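Local structure of restriction endonuclease S subunits (Thermoanaerobacter tengcongensis, 3OKG) at residues I121-N124 and E129-F132. The protein probably serves as the DNA-binding specificity subunit of a type I restriction-modification methyltransferase, which is composed of M and S polypeptides. Numbering follows the deposited sequence.
Sequences IRAN and EPEF. With SO4 (sulfate ion), chain H.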
ATOM      1  N   ILE A 121      14.591 -27.308 -10.137  1.00 15.94           N
ATOM      2  CA  ILE A 121      14.529 -27.136 -11.571  1.00 17.10           C
ATOM      3  C   ILE A 121      15.923 -26.730 -12.038  1.00 18.43           C
ATOM      4  O   ILE A 121      16.312 -25.566 -11.898  1.00 17.21           O
ATOM      5  CB  ILE A 121      13.500 -26.012 -11.896  1.00 15.67           C
ATOM      6  CG1 ILE A 121      12.071 -26.503 -11.593  1.00 21.59           C
ATOM      7  CG2 ILE A 121      13.657 -25.518 -13.323  1.00 18.27           C
ATOM      8  CD1 ILE A 121      11.070 -25.334 -11.304  1.00 22.18           C
ATOM      9  N   ARG A 122      16.660 -27.704 -12.579  1.00 16.28           N
ATOM     10  CA  ARG A 122      18.053 -27.549 -12.972  1.00 22.12           C
ATOM     11  C   ARG A 122      18.183 -27.436 -14.473  1.00 17.97           C
ATOM     12  O   ARG A 122      17.943 -28.419 -15.189  1.00 14.30           O
ATOM     13  CB  ARG A 122      18.857 -28.756 -12.469  1.00 22.55           C
ATOM     14  CG  ARG A 122      20.373 -28.689 -12.760  1.00 25.18           C
ATOM     15  CD  ARG A 122      21.136 -29.681 -11.865  1.00 25.45           C
ATOM     16  NE  ARG A 122      20.871 -29.376 -10.451  1.00 24.54           N
ATOM     17  CZ  ARG A 122      21.037 -30.237  -9.451  1.00 25.64           C
ATOM     18  NH1 ARG A 122      21.496 -31.467  -9.694  1.00 23.56           N
ATOM     19  NH2 ARG A 122      20.750 -29.868  -8.211  1.00 21.98           N
ATOM     20  N   ALA A 123      18.560 -26.251 -14.960  1.00 17.93           N
ATOM     21  CA  ALA A 123      18.518 -26.000 -16.396  1.00 21.31           C
ATOM     22  C   ALA A 123      19.486 -26.888 -17.123  1.00 23.48           C
ATOM     23  O   ALA A 123      20.640 -27.002 -16.719  1.00 21.59           O
ATOM     24  CB  ALA A 123      18.863 -24.548 -16.704  1.00 20.14           C
ATOM     25  N   ASN A 124      19.028 -27.502 -18.200  1.00 15.34           N
ATOM     26  CA  ASN A 124      19.936 -28.105 -19.163  1.00 22.10           C
ATOM     27  C   ASN A 124      20.424 -26.946 -20.023  1.00 25.87           C
ATOM     28  O   ASN A 124      19.671 -26.406 -20.843  1.00 20.83           O
ATOM     29  CB  ASN A 124      19.209 -29.143 -20.027  1.00 18.47           C
ATOM     30  CG  ASN A 124      20.131 -29.791 -21.071  1.00 15.66           C
ATOM     31  OD1 ASN A 124      21.206 -29.281 -21.351  1.00 24.17           O
ATOM     32  ND2 ASN A 124      19.685 -30.911 -21.646  1.00 23.72           N
ATOM     33  N   GLU A 129      18.584 -21.058 -20.106  1.00 18.29           N
ATOM     34  CA  GLU A 129      19.376 -20.303 -19.131  1.00 21.29           C
ATOM     35  C   GLU A 129      18.697 -20.343 -17.759  1.00 21.73           C
ATOM     36  O   GLU A 129      17.488 -20.116 -17.675  1.00 19.60           O
ATOM     37  CB  GLU A 129      19.436 -18.845 -19.565  1.00 21.85           C
ATOM     38  CG  GLU A 129      20.163 -18.652 -20.877  1.00 21.87           C
ATOM     39  CD  GLU A 129      21.667 -18.714 -20.707  1.00 36.50           C
ATOM     40  OE1 GLU A 129      22.145 -18.449 -19.592  1.00 42.06           O
ATOM     41  OE2 GLU A 129      22.357 -19.026 -21.689  1.00 36.71           O
ATOM     42  N   PRO A 130      19.463 -20.632 -16.691  1.00 18.83           N
ATOM     43  CA  PRO A 130      18.877 -20.652 -15.337  1.00 18.72           C
ATOM     44  C   PRO A 130      18.078 -19.382 -15.011  1.00 18.73           C
ATOM     45  O   PRO A 130      17.003 -19.473 -14.448  1.00 15.23           O
ATOM     46  CB  PRO A 130      20.110 -20.770 -14.411  1.00 21.13           C
ATOM     47  CG  PRO A 130      21.126 -21.568 -15.248  1.00 24.19           C
ATOM     48  CD  PRO A 130      20.843 -21.174 -16.720  1.00 20.59           C
ATOM     49  N   GLU A 131      18.605 -18.214 -15.354  1.00 15.51           N
ATOM     50  CA  GLU A 131      17.928 -16.969 -14.992  1.00 17.67           C
ATOM     51  C   GLU A 131      16.607 -16.840 -15.752  1.00 18.71           C
ATOM     52  O   GLU A 131      15.645 -16.236 -15.244  1.00 17.66           O
ATOM     53  CB  GLU A 131      18.818 -15.752 -15.308  1.00 19.26           C
ATOM     54  CG  GLU A 131      20.028 -15.581 -14.372  1.00 22.83           C
ATOM     55  CD  GLU A 131      21.179 -16.589 -14.606  1.00 39.59           C
ATOM     56  OE1 GLU A 131      22.084 -16.620 -13.737  1.00 31.27           O
ATOM     57  OE2 GLU A 131      21.203 -17.340 -15.630  1.00 23.93           O
ATOM     58  N   PHE A 132      16.592 -17.385 -16.969  1.00 16.01           N
ATOM     59  CA  PHE A 132      15.360 -17.377 -17.766  1.00 16.67           C
ATOM     60  C   PHE A 132      14.334 -18.293 -17.112  1.00 19.25           C
ATOM     61  O   PHE A 132      13.175 -17.912 -16.927  1.00 18.02           O
ATOM     62  CB  PHE A 132      15.632 -17.766 -19.230  1.00 17.70           C
ATOM     63  CG  PHE A 132      14.418 -17.622 -20.118  1.00 19.03           C
ATOM     64  CD1 PHE A 132      14.051 -16.380 -20.605  1.00 18.46           C
ATOM     65  CD2 PHE A 132      13.640 -18.726 -20.433  1.00 20.45           C
ATOM     66  CE1 PHE A 132      12.928 -16.237 -21.419  1.00 18.62           C
ATOM     67  CE2 PHE A 132      12.510 -18.601 -21.246  1.00 22.16           C
ATOM     68  CZ  PHE A 132      12.157 -17.355 -21.739  1.00 16.54           C
TER
HETATM   69  S   SO4 H 404      24.193 -33.766  -8.362  1.00 93.04           S
HETATM   70  O1  SO4 H 404      25.136 -34.884  -8.313  1.00 83.24           O
HETATM   71  O2  SO4 H 404      24.857 -32.615  -8.972  1.00 57.32           O
HETATM   72  O3  SO4 H 404      23.023 -34.148  -9.163  1.00 61.09           O
HETATM   73  O4  SO4 H 404      23.766 -33.415  -7.005  1.00 46.02           O
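Ala123 CB lies over one face of the Pro130 ring, nearest to CD at 3.9 Å. Pro130 N and CG, which flank CD, are each 4.0 Å from that methyl, as expected for an apolar contact over the face; no hydrogen bond joins 121-124 and 129-132. The CA atoms of Ala123 and Pro130 are 5.5 Å apart, and the contact buries just 82 Å² in total; Leu133, one turn further along helix 130-137, also touches the Ala123 methyl. Pro130 is the first residue of that helix, and Glu129 holds the N-cap position. Glu129 CB leaves its backbone away from 121-124; OE2 forms a salt bridge with Arg178, and the backbone N bonds to Gln177 OE1, both on helix 174-216.

Arg122 CB heads away from 129-132. Its chain runs out with CG anti to the backbone N (chi1 -177°), then bends at chi3 (-58°). A sulfate, probably picked up from the crystallisation solution, lies at the guanidinium edge, with O3 near the group's plane; NH1 to O3 is 3.1 Å, but the 122° N-H...O angle makes this bond weak. Within the first DNA specificity (target recognition) region, the methyl packs the loop after strand 118-121 against the helix start, while Glu129 pairs with Arg178 and Arg122 NH2 with Asp89, which implies van der Waals and hydrophobic contact between the segments.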